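Local coordinates for beta-mannosidase (Trichoderma harzianum, PDB 4CVU), which is a family 2 glycoside hydrolase that probably cleaves β-D-mannosyl residues from the non-reducing ends of its substrates, at residues Q240-F244 and F522-A526; D232-F236 and N528-I532; L615-S619 and Q645-T649. All blocks are in the same frame, centred on the assembly; numbering follows the deposited sequence.

Contacts 1 and 2 are neighbours, with centres 9 Å apart, and both bring the region of strand 227-237 in the Ig-like domain against the end of helix 506-528 and the loop leading to strand 534-535. Contact 1 is nested inside the chain loop that contact 2 closes, and N242 of the first bonds to S529 O and I532 O of the second. Contact 1 is mainly packing round F522, with one water between N242 and A526; contact 2 rests on an aspartate held by hydrogen bonds. Contact 3 lies 48 and 49 Å from contacts 1 and 2, between centres, in a helical region. The touching residues of all three are largely buried, yet each adjoins glycan, which in contact 3 is bonded to the contact itself.

Contact 1 (Q240-F244 and F522-A526); sequences QFNNF and FNVLA. With MAN (alpha-D-mannopyranose), chain E.
At the interface of the Ig-like domain with the catalytic (β/α)8-barrel expected of family 2 enzymes, a type II β turn meets a helix. The turn runs F241-F244, with N242 at φ/ψ -59/136 and N243 at 78/5; its closing bond, F244 N to F241 O at 3.4 Å, is weak. Opposite, 522-526 is regular helix (A526 N to F522 O, 2.9 Å). N242 and A526 are the register pair, their CA atoms 7.0 Å apart. F241 and F522, both t at chi1, bring their ring tips together, CZ to CZ at 3.9 Å, and N242 CB lies at the edge of the F522 ring, 4.2 Å from CE1. A water sits 2.9 Å from N242 OD1 and 2.8 Å from A526 O, while N242 ND2 is bonded to S529 O and I532 O. N523 OD1 accepts a 2.8 Å bond from O4 of the mannose. I546 of strand 545-546 packs on F241 and F522; behind, L525 rests on V472 of helix 458-475.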
ATOM      1  N   GLN A 240      32.712 -41.524  24.397  1.00 47.72           N
ATOM      2  CA  GLN A 240      31.335 -41.048  24.148  1.00 47.38           C
ATOM      3  C   GLN A 240      30.794 -41.587  22.838  1.00 47.34           C
ATOM      4  O   GLN A 240      31.479 -41.573  21.815  1.00 47.32           O
ATOM      5  CB  GLN A 240      31.268 -39.505  24.157  1.00 46.91           C
ATOM      6  CG  GLN A 240      29.889 -38.893  23.856  1.00 45.54           C
ATOM      7  CD  GLN A 240      29.853 -37.378  24.034  1.00 47.03           C
ATOM      8  OE1 GLN A 240      30.856 -36.725  24.356  1.00 44.99           O
ATOM      9  NE2 GLN A 240      28.649 -36.799  23.843  1.00 46.37           N
ATOM     10  N   PHE A 241      29.541 -41.998  22.858  1.00 48.54           N
ATOM     11  CA  PHE A 241      28.818 -42.323  21.648  1.00 48.81           C
ATOM     12  C   PHE A 241      27.479 -41.574  21.529  1.00 46.61           C
ATOM     13  O   PHE A 241      26.931 -41.128  22.519  1.00 49.11           O
ATOM     14  CB  PHE A 241      28.575 -43.826  21.577  1.00 52.17           C
ATOM     15  CG  PHE A 241      27.880 -44.257  20.316  1.00 53.29           C
ATOM     16  CD1 PHE A 241      28.539 -44.222  19.102  1.00 54.88           C
ATOM     17  CD2 PHE A 241      26.554 -44.622  20.336  1.00 54.11           C
ATOM     18  CE1 PHE A 241      27.895 -44.607  17.946  1.00 55.85           C
ATOM     19  CE2 PHE A 241      25.909 -44.991  19.181  1.00 55.36           C
ATOM     20  CZ  PHE A 241      26.584 -44.993  17.988  1.00 53.66           C
ATOM     21  N   ASN A 242      26.951 -41.465  20.332  1.00 44.41           N
ATOM     22  CA  ASN A 242      25.693 -40.782  20.120  1.00 43.12           C
ATOM     23  C   ASN A 242      24.552 -41.393  20.912  1.00 42.47           C
ATOM     24  O   ASN A 242      24.401 -42.591  20.951  1.00 41.80           O
ATOM     25  CB  ASN A 242      25.361 -40.797  18.632  1.00 42.92           C
ATOM     26  CG  ASN A 242      26.557 -40.457  17.765  1.00 44.28           C
ATOM     27  OD1 ASN A 242      27.491 -41.230  17.634  1.00 44.20           O
ATOM     28  ND2 ASN A 242      26.522 -39.313  17.171  1.00 42.34           N
ATOM     29  N   ASN A 243      23.748 -40.545  21.533  1.00 42.37           N
ATOM     30  CA  ASN A 243      22.522 -40.968  22.199  1.00 40.87           C
ATOM     31  C   ASN A 243      22.711 -41.634  23.577  1.00 40.49           C
ATOM     32  O   ASN A 243      21.772 -42.076  24.185  1.00 41.28           O
ATOM     33  CB  ASN A 243      21.683 -41.851  21.264  1.00 40.59           C
ATOM     34  CG  ASN A 243      21.045 -41.064  20.124  1.00 43.17           C
ATOM     35  OD1 ASN A 243      19.898 -40.697  20.227  1.00 46.28           O
ATOM     36  ND2 ASN A 243      21.776 -40.777  19.089  1.00 39.43           N
ATOM     37  N   PHE A 244      23.940 -41.677  24.078  1.00 42.36           N
ATOM     38  CA  PHE A 244      24.244 -42.253  25.392  1.00 41.97           C
ATOM     39  C   PHE A 244      24.973 -41.212  26.262  1.00 43.17           C
ATOM     40  O   PHE A 244      25.808 -40.427  25.762  1.00 41.35           O
ATOM     41  CB  PHE A 244      25.103 -43.522  25.245  1.00 42.57           C
ATOM     42  CG  PHE A 244      24.369 -44.679  24.633  1.00 41.38           C
ATOM     43  CD1 PHE A 244      24.331 -44.839  23.277  1.00 42.53           C
ATOM     44  CD2 PHE A 244      23.702 -45.598  25.423  1.00 42.81           C
ATOM     45  CE1 PHE A 244      23.652 -45.896  22.689  1.00 43.81           C
ATOM     46  CE2 PHE A 244      23.009 -46.653  24.852  1.00 43.48           C
ATOM     47  CZ  PHE A 244      22.970 -46.800  23.485  1.00 43.09           C
ATOM     48  N   PHE A 522      21.665 -42.224   9.977  1.00 39.46           N
ATOM     49  CA  PHE A 522      22.327 -42.377  11.292  1.00 40.53           C
ATOM     50  C   PHE A 522      23.785 -42.801  11.135  1.00 40.60           C
ATOM     51  O   PHE A 522      24.646 -42.359  11.889  1.00 39.86           O
ATOM     52  CB  PHE A 522      21.616 -43.377  12.217  1.00 40.73           C
ATOM     53  CG  PHE A 522      22.245 -43.494  13.593  1.00 41.10           C
ATOM     54  CD1 PHE A 522      22.427 -42.367  14.379  1.00 42.31           C
ATOM     55  CD2 PHE A 522      22.638 -44.732  14.104  1.00 42.06           C
ATOM     56  CE1 PHE A 522      22.978 -42.444  15.653  1.00 42.13           C
ATOM     57  CE2 PHE A 522      23.198 -44.827  15.374  1.00 42.60           C
ATOM     58  CZ  PHE A 522      23.378 -43.680  16.150  1.00 42.97           C
ATOM     59  N   ASN A 523      24.055 -43.698  10.179  1.00 41.88           N
ATOM     60  CA  ASN A 523      25.451 -44.069   9.885  1.00 42.73           C
ATOM     61  C   ASN A 523      26.275 -42.895   9.433  1.00 41.04           C
ATOM     62  O   ASN A 523      27.362 -42.719   9.903  1.00 40.47           O
ATOM     63  CB  ASN A 523      25.557 -45.213   8.872  1.00 42.93           C
ATOM     64  CG  ASN A 523      25.633 -46.539   9.562  1.00 44.58           C
ATOM     65  OD1 ASN A 523      26.636 -46.814  10.222  1.00 46.51           O
ATOM     66  ND2 ASN A 523      24.579 -47.353   9.466  1.00 45.07           N
ATOM     67  N   VAL A 524      25.720 -42.056   8.562  1.00 42.28           N
ATOM     68  CA  VAL A 524      26.442 -40.845   8.109  1.00 41.50           C
ATOM     69  C   VAL A 524      26.749 -39.886   9.267  1.00 43.03           C
ATOM     70  O   VAL A 524      27.876 -39.384   9.391  1.00 46.87           O
ATOM     71  CB  VAL A 524      25.687 -40.084   7.015  1.00 41.52           C
ATOM     72  CG1 VAL A 524      26.344 -38.736   6.729  1.00 40.80           C
ATOM     73  CG2 VAL A 524      25.634 -40.887   5.731  1.00 42.40           C
ATOM     74  N   LEU A 525      25.783 -39.633  10.138  1.00 43.57           N
ATOM     75  CA  LEU A 525      26.032 -38.767  11.308  1.00 42.89           C
ATOM     76  C   LEU A 525      27.087 -39.367  12.258  1.00 42.47           C
ATOM     77  O   LEU A 525      27.996 -38.657  12.730  1.00 41.06           O
ATOM     78  CB  LEU A 525      24.760 -38.544  12.109  1.00 42.63           C
ATOM     79  CG  LEU A 525      24.933 -37.809  13.444  1.00 42.55           C
ATOM     80  CD1 LEU A 525      25.599 -36.455  13.254  1.00 43.35           C
ATOM     81  CD2 LEU A 525      23.577 -37.623  14.098  1.00 46.24           C
ATOM     82  N   ALA A 526      26.887 -40.642  12.591  1.00 41.55           N
ATOM     83  CA  ALA A 526      27.816 -41.358  13.460  1.00 44.77           C
ATOM     84  C   ALA A 526      29.253 -41.415  12.896  1.00 43.98           C
ATOM     85  O   ALA A 526      30.223 -41.326  13.656  1.00 43.53           O
ATOM     86  CB  ALA A 526      27.313 -42.764  13.780  1.00 43.93           C
TER
HETATM   87  C1  MAN E   4      30.244 -49.166   7.565  1.00 45.57           C
HETATM   88  C2  MAN E   4      28.983 -50.011   7.501  1.00 47.05           C
HETATM   89  C3  MAN E   4      27.948 -49.544   8.545  1.00 45.25           C
HETATM   90  C4  MAN E   4      28.614 -49.622   9.922  1.00 45.02           C
HETATM   91  C5  MAN E   4      29.855 -48.725   9.896  1.00 43.86           C
HETATM   92  C6  MAN E   4      30.621 -48.714  11.205  1.00 44.55           C
HETATM   93  O2  MAN E   4      29.416 -51.355   7.803  1.00 44.83           O
HETATM   94  O3  MAN E   4      26.795 -50.392   8.534  1.00 44.04           O
HETATM   95  O4  MAN E   4      27.661 -49.303  10.958  1.00 48.14           O
HETATM   96  O5  MAN E   4      30.777 -49.169   8.894  1.00 44.75           O
HETATM   97  O6  MAN E   4      31.787 -47.887  11.066  1.00 46.40           O
HETATM   98  O   HOH W   1      30.038 -41.851  16.400  1.00 45.43           O

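Contact 2 (D232-F236 and N528-I532); sequences DIDIF and NSHSI. With NAG (2-acetamido-2-deoxy-beta-D-glucopyranose), chain B.
The segment 528-532, leading from helix 506-528 towards strand 534-535, passes across one face of strand 232-236, CA 232 to 236 and CA 528 to 531 running 32° apart. In register are D232 with N528 (CA atoms 7.4 Å apart), D234 with S529 (6.0 Å) and F236 with S531 (5.4 Å). D234, t at chi1, points at the loop, and both its carboxylate oxygens are used: OD2 accepts H530 N at 2.6 Å (164°), and OD1 accepts S531 OG at 2.7 Å and also N476 ND2. S529 OG is bonded to N476 OD1 and receives weak bonds from S531 N at 3.4 Å and I532 N at 3.3 Å. The strand is an outermost one of the antiparallel sheet in the Ig-like domain, its backbone paired with S257, N255 and V253 of strand 252-261; strand 534-535 belongs to the barrel sheet, so the contact joins two domains. N528 OD1 takes its bond from R473 NH1, and N528 ND2 donates to V524 O. F236 (p) and H530 (m) set their rings obliquely, centroids 4.6 Å apart and planes at 46°, with H530 CB in CH-π contact 3.9 Å from the F236 centroid. H530 NE2 makes a weak 3.1 Å bond to O7 of the chain B NAG.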
ATOM      1  N   ASP A 232      35.324 -30.448   9.928  1.00 44.41           N
ATOM      2  CA  ASP A 232      34.555 -31.092  10.996  1.00 43.34           C
ATOM      3  C   ASP A 232      35.431 -31.115  12.235  1.00 42.98           C
ATOM      4  O   ASP A 232      36.488 -31.781  12.237  1.00 44.11           O
ATOM      5  CB  ASP A 232      34.142 -32.503  10.568  1.00 42.50           C
ATOM      6  CG  ASP A 232      33.254 -33.222  11.615  1.00 44.76           C
ATOM      7  OD1 ASP A 232      33.271 -32.854  12.824  1.00 41.57           O
ATOM      8  OD2 ASP A 232      32.566 -34.207  11.213  1.00 44.58           O
ATOM      9  N   ILE A 233      35.019 -30.375  13.268  1.00 41.67           N
ATOM     10  CA  ILE A 233      35.635 -30.445  14.602  1.00 41.78           C
ATOM     11  C   ILE A 233      34.633 -31.133  15.504  1.00 42.18           C
ATOM     12  O   ILE A 233      33.430 -30.711  15.566  1.00 40.61           O
ATOM     13  CB  ILE A 233      35.950 -29.069  15.199  1.00 42.32           C
ATOM     14  CG1 ILE A 233      36.805 -28.200  14.241  1.00 42.46           C
ATOM     15  CG2 ILE A 233      36.657 -29.224  16.532  1.00 43.40           C
ATOM     16  CD1 ILE A 233      38.162 -28.775  13.905  1.00 44.15           C
ATOM     17  N   ASP A 234      35.080 -32.196  16.154  1.00 41.00           N
ATOM     18  CA  ASP A 234      34.221 -32.989  17.040  1.00 42.22           C
ATOM     19  C   ASP A 234      34.923 -33.040  18.391  1.00 44.22           C
ATOM     20  O   ASP A 234      35.980 -33.674  18.527  1.00 44.25           O
ATOM     21  CB  ASP A 234      34.004 -34.393  16.478  1.00 41.91           C
ATOM     22  CG  ASP A 234      32.832 -35.127  17.127  1.00 42.96           C
ATOM     23  OD1 ASP A 234      31.962 -34.502  17.810  1.00 43.11           O
ATOM     24  OD2 ASP A 234      32.768 -36.348  16.946  1.00 43.78           O
ATOM     25  N   ILE A 235      34.386 -32.292  19.347  1.00 41.36           N
ATOM     26  CA  ILE A 235      34.884 -32.298  20.701  1.00 44.55           C
ATOM     27  C   ILE A 235      33.905 -33.096  21.546  1.00 44.83           C
ATOM     28  O   ILE A 235      32.720 -32.741  21.652  1.00 44.91           O
ATOM     29  CB  ILE A 235      35.041 -30.894  21.258  1.00 43.98           C
ATOM     30  CG1 ILE A 235      36.039 -30.113  20.394  1.00 45.23           C
ATOM     31  CG2 ILE A 235      35.546 -30.983  22.673  1.00 45.28           C
ATOM     32  CD1 ILE A 235      36.187 -28.670  20.783  1.00 47.53           C
ATOM     33  N   PHE A 236      34.394 -34.196  22.096  1.00 43.20           N
ATOM     34  CA  PHE A 236      33.566 -35.118  22.874  1.00 43.90           C
ATOM     35  C   PHE A 236      34.368 -35.672  24.060  1.00 45.19           C
ATOM     36  O   PHE A 236      35.576 -35.461  24.146  1.00 44.96           O
ATOM     37  CB  PHE A 236      33.046 -36.261  21.996  1.00 43.16           C
ATOM     38  CG  PHE A 236      34.113 -36.989  21.239  1.00 45.98           C
ATOM     39  CD1 PHE A 236      34.678 -36.442  20.084  1.00 46.13           C
ATOM     40  CD2 PHE A 236      34.563 -38.224  21.678  1.00 46.36           C
ATOM     41  CE1 PHE A 236      35.653 -37.110  19.396  1.00 47.16           C
ATOM     42  CE2 PHE A 236      35.555 -38.898  20.997  1.00 47.25           C
ATOM     43  CZ  PHE A 236      36.108 -38.334  19.858  1.00 48.41           C
ATOM     44  N   ASN A 528      30.590 -39.031  11.350  1.00 48.05           N
ATOM     45  CA  ASN A 528      31.139 -37.656  11.405  1.00 46.35           C
ATOM     46  C   ASN A 528      30.958 -36.905  12.720  1.00 45.30           C
ATOM     47  O   ASN A 528      31.364 -35.739  12.834  1.00 47.27           O
ATOM     48  CB  ASN A 528      30.568 -36.856  10.227  1.00 45.88           C
ATOM     49  CG  ASN A 528      31.155 -37.315   8.895  1.00 44.35           C
ATOM     50  OD1 ASN A 528      32.275 -36.955   8.545  1.00 42.87           O
ATOM     51  ND2 ASN A 528      30.397 -38.107   8.157  1.00 44.47           N
ATOM     52  N   SER A 529      30.389 -37.575  13.716  1.00 44.15           N
ATOM     53  CA  SER A 529      30.151 -36.966  15.030  1.00 43.98           C
ATOM     54  C   SER A 529      29.970 -38.024  16.111  1.00 43.41           C
ATOM     55  O   SER A 529      29.166 -38.944  15.933  1.00 43.84           O
ATOM     56  CB  SER A 529      28.868 -36.083  14.984  1.00 42.74           C
ATOM     57  OG  SER A 529      28.740 -35.324  16.172  1.00 41.33           O
ATOM     58  N   HIS A 530      30.710 -37.893  17.215  1.00 44.35           N
ATOM     59  CA  HIS A 530      30.510 -38.731  18.424  1.00 46.04           C
ATOM     60  C   HIS A 530      29.659 -37.985  19.477  1.00 45.96           C
ATOM     61  O   HIS A 530      29.199 -38.595  20.438  1.00 47.38           O
ATOM     62  CB  HIS A 530      31.858 -39.135  19.078  1.00 47.93           C
ATOM     63  CG  HIS A 530      32.732 -39.996  18.216  1.00 48.40           C
ATOM     64  ND1 HIS A 530      32.456 -41.323  17.961  1.00 50.86           N
ATOM     65  CD2 HIS A 530      33.888 -39.720  17.565  1.00 51.31           C
ATOM     66  CE1 HIS A 530      33.395 -41.821  17.173  1.00 51.16           C
ATOM     67  NE2 HIS A 530      34.277 -40.870  16.920  1.00 50.73           N
ATOM     68  N   SER A 531      29.460 -36.679  19.259  1.00 43.03           N
ATOM     69  CA  SER A 531      28.935 -35.779  20.269  1.00 43.32           C
ATOM     70  C   SER A 531      27.421 -35.466  20.133  1.00 41.71           C
ATOM     71  O   SER A 531      26.761 -35.140  21.122  1.00 42.07           O
ATOM     72  CB  SER A 531      29.744 -34.474  20.240  1.00 43.91           C
ATOM     73  OG  SER A 531      29.674 -33.842  18.985  1.00 42.53           O
ATOM     74  N   ILE A 532      26.875 -35.591  18.924  1.00 40.13           N
ATOM     75  CA  ILE A 532      25.506 -35.138  18.664  1.00 38.94           C
ATOM     76  C   ILE A 532      24.538 -36.305  18.510  1.00 38.61           C
ATOM     77  O   ILE A 532      24.700 -37.119  17.603  1.00 39.24           O
ATOM     78  CB  ILE A 532      25.433 -34.281  17.408  1.00 37.78           C
ATOM     79  CG1 ILE A 532      26.359 -33.056  17.545  1.00 37.50           C
ATOM     80  CG2 ILE A 532      23.984 -33.856  17.157  1.00 38.32           C
ATOM     81  CD1 ILE A 532      26.109 -32.191  18.758  1.00 36.83           C
TER
HETATM   82  C1  NAG B   1      37.580 -38.240  13.551  1.00 44.25           C
HETATM   83  C2  NAG B   1      37.521 -39.719  13.925  1.00 47.11           C
HETATM   84  C3  NAG B   1      37.613 -40.565  12.672  1.00 45.11           C
HETATM   85  C4  NAG B   1      36.487 -40.177  11.694  1.00 45.28           C
HETATM   86  C5  NAG B   1      36.519 -38.667  11.463  1.00 44.71           C
HETATM   87  C6  NAG B   1      35.359 -38.105  10.646  1.00 43.59           C
HETATM   88  C7  NAG B   1      38.399 -40.290  16.139  1.00 49.87           C
HETATM   89  C8  NAG B   1      39.619 -40.552  16.977  1.00 51.11           C
HETATM   90  N2  NAG B   1      38.604 -40.009  14.860  1.00 49.57           N
HETATM   91  O3  NAG B   1      37.491 -41.913  13.053  1.00 47.49           O
HETATM   92  O4  NAG B   1      36.670 -40.832  10.454  1.00 43.94           O
HETATM   93  O5  NAG B   1      36.504 -37.974  12.684  1.00 44.15           O
HETATM   94  O6  NAG B   1      35.656 -36.745  10.372  1.00 42.67           O
HETATM   95  O7  NAG B   1      37.286 -40.353  16.655  1.00 51.90           O

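Contact 3 (L615-S619 and Q645-T649); sequences LSFNS and QVEMT. With NAG (2-acetamido-2-deoxy-beta-D-glucopyranose), chain C; NAG (2-acetamido-2-deoxy-beta-D-glucopyranose), chain D.
An N-glycosylation site defines this contact: N618 in the loop before helix 620-625 carries a sugar that lies against helix 638-655. The loop turns through a type I β turn, S616-S619, closed by S619 N to S616 O at 3.1 Å, with F617 at φ/ψ -49/-41 and N618 at -122/30. S619, p at chi1, occupies the N-cap position of the next helix, its OG bonded to V622 N. N618 and Q645 are the register pair, their CA atoms 7.4 Å apart. N618 sits between rotamer wells at chi1 -95° and chi2 -25°; its ND2 is joined to C1 of the chain C NAG (1.4 Å), while its OD1 accepts Q645 NE2 at 3.2 Å and 173°. Q645 reaches it folded, m at both chi1 and chi2, with its other amide atom, OE1, bonded to N626 ND2. F617, t at chi1, leaves the loop sideways and lays its ring against the helix: M648 CB meets the edge, 4.0 Å from CZ, and the acetamide methyl C8 of the same NAG lies over one face, 3.3 Å from CD1. T675 of helix 664-692 touches both F617 and M648. T649 is m, so that its OG1 can donate to Q645 O one turn back (2.7 Å) and accept the NAG N2 (3.0 Å, 165°). V646 CG2 lies 3.3 Å from O7 of the chain D NAG. Covalent bond, hydrogen bond and aromatic face together fix the first sugar, which is consistent with the start of this glycan being well ordered.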
ATOM      1  N   LEU A 615      -7.865  -3.388   4.676  1.00 38.00           N
ATOM      2  CA  LEU A 615      -7.666  -3.576   6.090  1.00 37.47           C
ATOM      3  C   LEU A 615      -8.974  -3.863   6.827  1.00 36.60           C
ATOM      4  O   LEU A 615      -9.483  -3.022   7.549  1.00 35.04           O
ATOM      5  CB  LEU A 615      -6.999  -2.336   6.682  1.00 38.66           C
ATOM      6  CG  LEU A 615      -5.618  -1.972   6.133  1.00 37.68           C
ATOM      7  CD1 LEU A 615      -5.172  -0.629   6.685  1.00 38.47           C
ATOM      8  CD2 LEU A 615      -4.533  -2.999   6.441  1.00 39.52           C
ATOM      9  N   SER A 616      -9.515  -5.062   6.651  1.00 35.67           N
ATOM     10  CA  SER A 616     -10.655  -5.491   7.463  1.00 34.57           C
ATOM     11  C   SER A 616     -10.545  -6.964   7.677  1.00 34.34           C
ATOM     12  O   SER A 616      -9.911  -7.671   6.901  1.00 34.85           O
ATOM     13  CB  SER A 616     -12.018  -5.098   6.850  1.00 36.52           C
ATOM     14  OG  SER A 616     -12.242  -5.830   5.655  1.00 38.78           O
ATOM     15  N   PHE A 617     -11.142  -7.455   8.748  1.00 34.79           N
ATOM     16  CA  PHE A 617     -10.858  -8.810   9.215  1.00 35.67           C
ATOM     17  C   PHE A 617     -10.943  -9.812   8.060  1.00 35.55           C
ATOM     18  O   PHE A 617     -10.117 -10.667   7.908  1.00 34.32           O
ATOM     19  CB  PHE A 617     -11.799  -9.161  10.360  1.00 36.54           C
ATOM     20  CG  PHE A 617     -11.390 -10.379  11.162  1.00 37.58           C
ATOM     21  CD1 PHE A 617     -11.797 -11.637  10.788  1.00 38.73           C
ATOM     22  CD2 PHE A 617     -10.637 -10.252  12.321  1.00 38.54           C
ATOM     23  CE1 PHE A 617     -11.467 -12.791  11.548  1.00 38.67           C
ATOM     24  CE2 PHE A 617     -10.295 -11.377  13.084  1.00 39.69           C
ATOM     25  CZ  PHE A 617     -10.686 -12.667  12.677  1.00 39.97           C
ATOM     26  N   ASN A 618     -11.944  -9.627   7.202  1.00 36.72           N
ATOM     27  CA  ASN A 618     -12.302 -10.628   6.201  1.00 37.45           C
ATOM     28  C   ASN A 618     -12.227 -10.043   4.795  1.00 37.19           C
ATOM     29  O   ASN A 618     -12.981 -10.433   3.924  1.00 38.01           O
ATOM     30  CB  ASN A 618     -13.731 -11.075   6.475  1.00 39.05           C
ATOM     31  CG  ASN A 618     -13.838 -12.319   7.324  1.00 39.65           C
ATOM     32  OD1 ASN A 618     -12.922 -13.186   7.392  1.00 38.41           O
ATOM     33  ND2 ASN A 618     -14.964 -12.437   7.964  1.00 40.60           N
ATOM     34  N   SER A 619     -11.363  -9.070   4.546  1.00 37.01           N
ATOM     35  CA  SER A 619     -11.194  -8.613   3.165  1.00 37.66           C
ATOM     36  C   SER A 619     -10.652  -9.778   2.346  1.00 39.21           C
ATOM     37  O   SER A 619     -10.122 -10.757   2.900  1.00 38.94           O
ATOM     38  CB  SER A 619     -10.217  -7.449   3.065  1.00 37.19           C
ATOM     39  OG  SER A 619      -8.930  -7.842   3.517  1.00 35.90           O
ATOM     40  N   GLN A 645      -9.857 -18.029   9.387  1.00 37.74           N
ATOM     41  CA  GLN A 645     -10.623 -16.842   9.750  1.00 36.82           C
ATOM     42  C   GLN A 645     -11.718 -17.148  10.785  1.00 37.50           C
ATOM     43  O   GLN A 645     -11.903 -16.400  11.771  1.00 36.48           O
ATOM     44  CB  GLN A 645     -11.259 -16.201   8.527  1.00 37.62           C
ATOM     45  CG  GLN A 645     -10.271 -15.718   7.490  1.00 37.16           C
ATOM     46  CD  GLN A 645      -9.331 -14.685   8.049  1.00 36.54           C
ATOM     47  OE1 GLN A 645      -8.166 -14.961   8.335  1.00 35.28           O
ATOM     48  NE2 GLN A 645      -9.842 -13.498   8.236  1.00 37.43           N
ATOM     49  N   VAL A 646     -12.436 -18.236  10.567  1.00 37.48           N
ATOM     50  CA  VAL A 646     -13.512 -18.655  11.462  1.00 38.31           C
ATOM     51  C   VAL A 646     -12.988 -19.111  12.822  1.00 37.82           C
ATOM     52  O   VAL A 646     -13.578 -18.791  13.846  1.00 40.02           O
ATOM     53  CB  VAL A 646     -14.394 -19.736  10.808  1.00 39.45           C
ATOM     54  CG1 VAL A 646     -15.352 -20.405  11.813  1.00 40.57           C
ATOM     55  CG2 VAL A 646     -15.194 -19.110   9.676  1.00 41.65           C
ATOM     56  N   GLU A 647     -11.898 -19.863  12.841  1.00 37.34           N
ATOM     57  CA  GLU A 647     -11.301 -20.287  14.127  1.00 36.51           C
ATOM     58  C   GLU A 647     -10.972 -19.082  14.995  1.00 35.40           C
ATOM     59  O   GLU A 647     -11.289 -19.017  16.178  1.00 34.18           O
ATOM     60  CB  GLU A 647     -10.072 -21.158  13.916  1.00 38.19           C
ATOM     61  CG  GLU A 647     -10.384 -22.596  13.461  1.00 39.01           C
ATOM     62  CD  GLU A 647      -9.131 -23.369  13.028  1.00 39.68           C
ATOM     63  OE1 GLU A 647      -8.006 -22.817  13.096  1.00 38.79           O
ATOM     64  OE2 GLU A 647      -9.260 -24.557  12.639  1.00 40.99           O
ATOM     65  N   MET A 648     -10.345 -18.055  14.416  1.00 33.26           N
ATOM     66  CA  MET A 648     -10.011 -16.929  15.225  1.00 31.90           C
ATOM     67  C   MET A 648     -11.253 -16.212  15.709  1.00 32.73           C
ATOM     68  O   MET A 648     -11.304 -15.737  16.857  1.00 33.87           O
ATOM     69  CB  MET A 648      -9.097 -15.965  14.397  1.00 30.54           C
ATOM     70  CG  MET A 648      -7.748 -16.544  14.096  1.00 29.29           C
ATOM     71  SD  MET A 648      -6.731 -15.211  13.310  1.00 28.44           S
ATOM     72  CE  MET A 648      -7.574 -15.343  11.777  1.00 28.29           C
ATOM     73  N   THR A 649     -12.275 -16.123  14.862  1.00 35.01           N
ATOM     74  CA  THR A 649     -13.494 -15.371  15.173  1.00 35.99           C
ATOM     75  C   THR A 649     -14.233 -16.042  16.313  1.00 37.07           C
ATOM     76  O   THR A 649     -14.703 -15.362  17.230  1.00 36.34           O
ATOM     77  CB  THR A 649     -14.443 -15.248  13.951  1.00 37.58           C
ATOM     78  OG1 THR A 649     -13.745 -14.685  12.846  1.00 37.13           O
ATOM     79  CG2 THR A 649     -15.650 -14.338  14.232  1.00 38.74           C
TER
HETATM   80  C1  NAG C   1     -15.300 -13.584   8.750  1.00 35.85           C
HETATM   81  C2  NAG C   1     -16.113 -13.363  10.009  1.00 37.49           C
HETATM   82  C3  NAG C   1     -16.721 -14.654  10.559  1.00 38.91           C
HETATM   83  C4  NAG C   1     -17.407 -15.513   9.491  1.00 40.03           C
HETATM   84  C5  NAG C   1     -16.448 -15.647   8.351  1.00 38.56           C
HETATM   85  C6  NAG C   1     -17.026 -16.468   7.195  1.00 42.41           C
HETATM   86  C7  NAG C   1     -15.379 -11.519  11.435  1.00 39.94           C
HETATM   87  C8  NAG C   1     -14.538 -11.070  12.599  1.00 39.38           C
HETATM   88  N2  NAG C   1     -15.300 -12.788  11.074  1.00 38.24           N
HETATM   89  O3  NAG C   1     -17.647 -14.344  11.574  1.00 37.61           O
HETATM   90  O4  NAG C   1     -17.695 -16.811   9.958  1.00 41.06           O
HETATM   91  O5  NAG C   1     -16.068 -14.376   7.862  1.00 37.41           O
HETATM   92  O6  NAG C   1     -18.207 -15.860   6.706  1.00 45.50           O
HETATM   93  O7  NAG C   1     -16.128 -10.702  10.883  1.00 41.78           O
HETATM   94  C1  NAG D   2     -18.981 -16.967  10.556  1.00 46.04           C
HETATM   95  C2  NAG D   2     -19.359 -18.441  10.439  1.00 47.48           C
HETATM   96  C3  NAG D   2     -20.633 -18.771  11.173  1.00 50.34           C
HETATM   97  C4  NAG D   2     -20.558 -18.265  12.598  1.00 50.64           C
HETATM   98  C5  NAG D   2     -20.223 -16.785  12.586  1.00 49.43           C
HETATM   99  C6  NAG D   2     -20.065 -16.261  14.013  1.00 48.24           C
HETATM  100  C7  NAG D   2     -18.873 -19.786   8.444  1.00 52.91           C
HETATM  101  C8  NAG D   2     -19.124 -19.955   6.975  1.00 51.88           C
HETATM  102  N2  NAG D   2     -19.513 -18.770   9.042  1.00 50.24           N
HETATM  103  O3  NAG D   2     -20.757 -20.163  11.205  1.00 51.98           O
HETATM  104  O4  NAG D   2     -21.792 -18.483  13.248  1.00 51.76           O
HETATM  105  O5  NAG D   2     -18.999 -16.561  11.906  1.00 50.34           O
HETATM  106  O6  NAG D   2     -19.556 -14.951  13.942  1.00 46.55           O
HETATM  107  O7  NAG D   2     -18.128 -20.579   9.026  1.00 50.49           O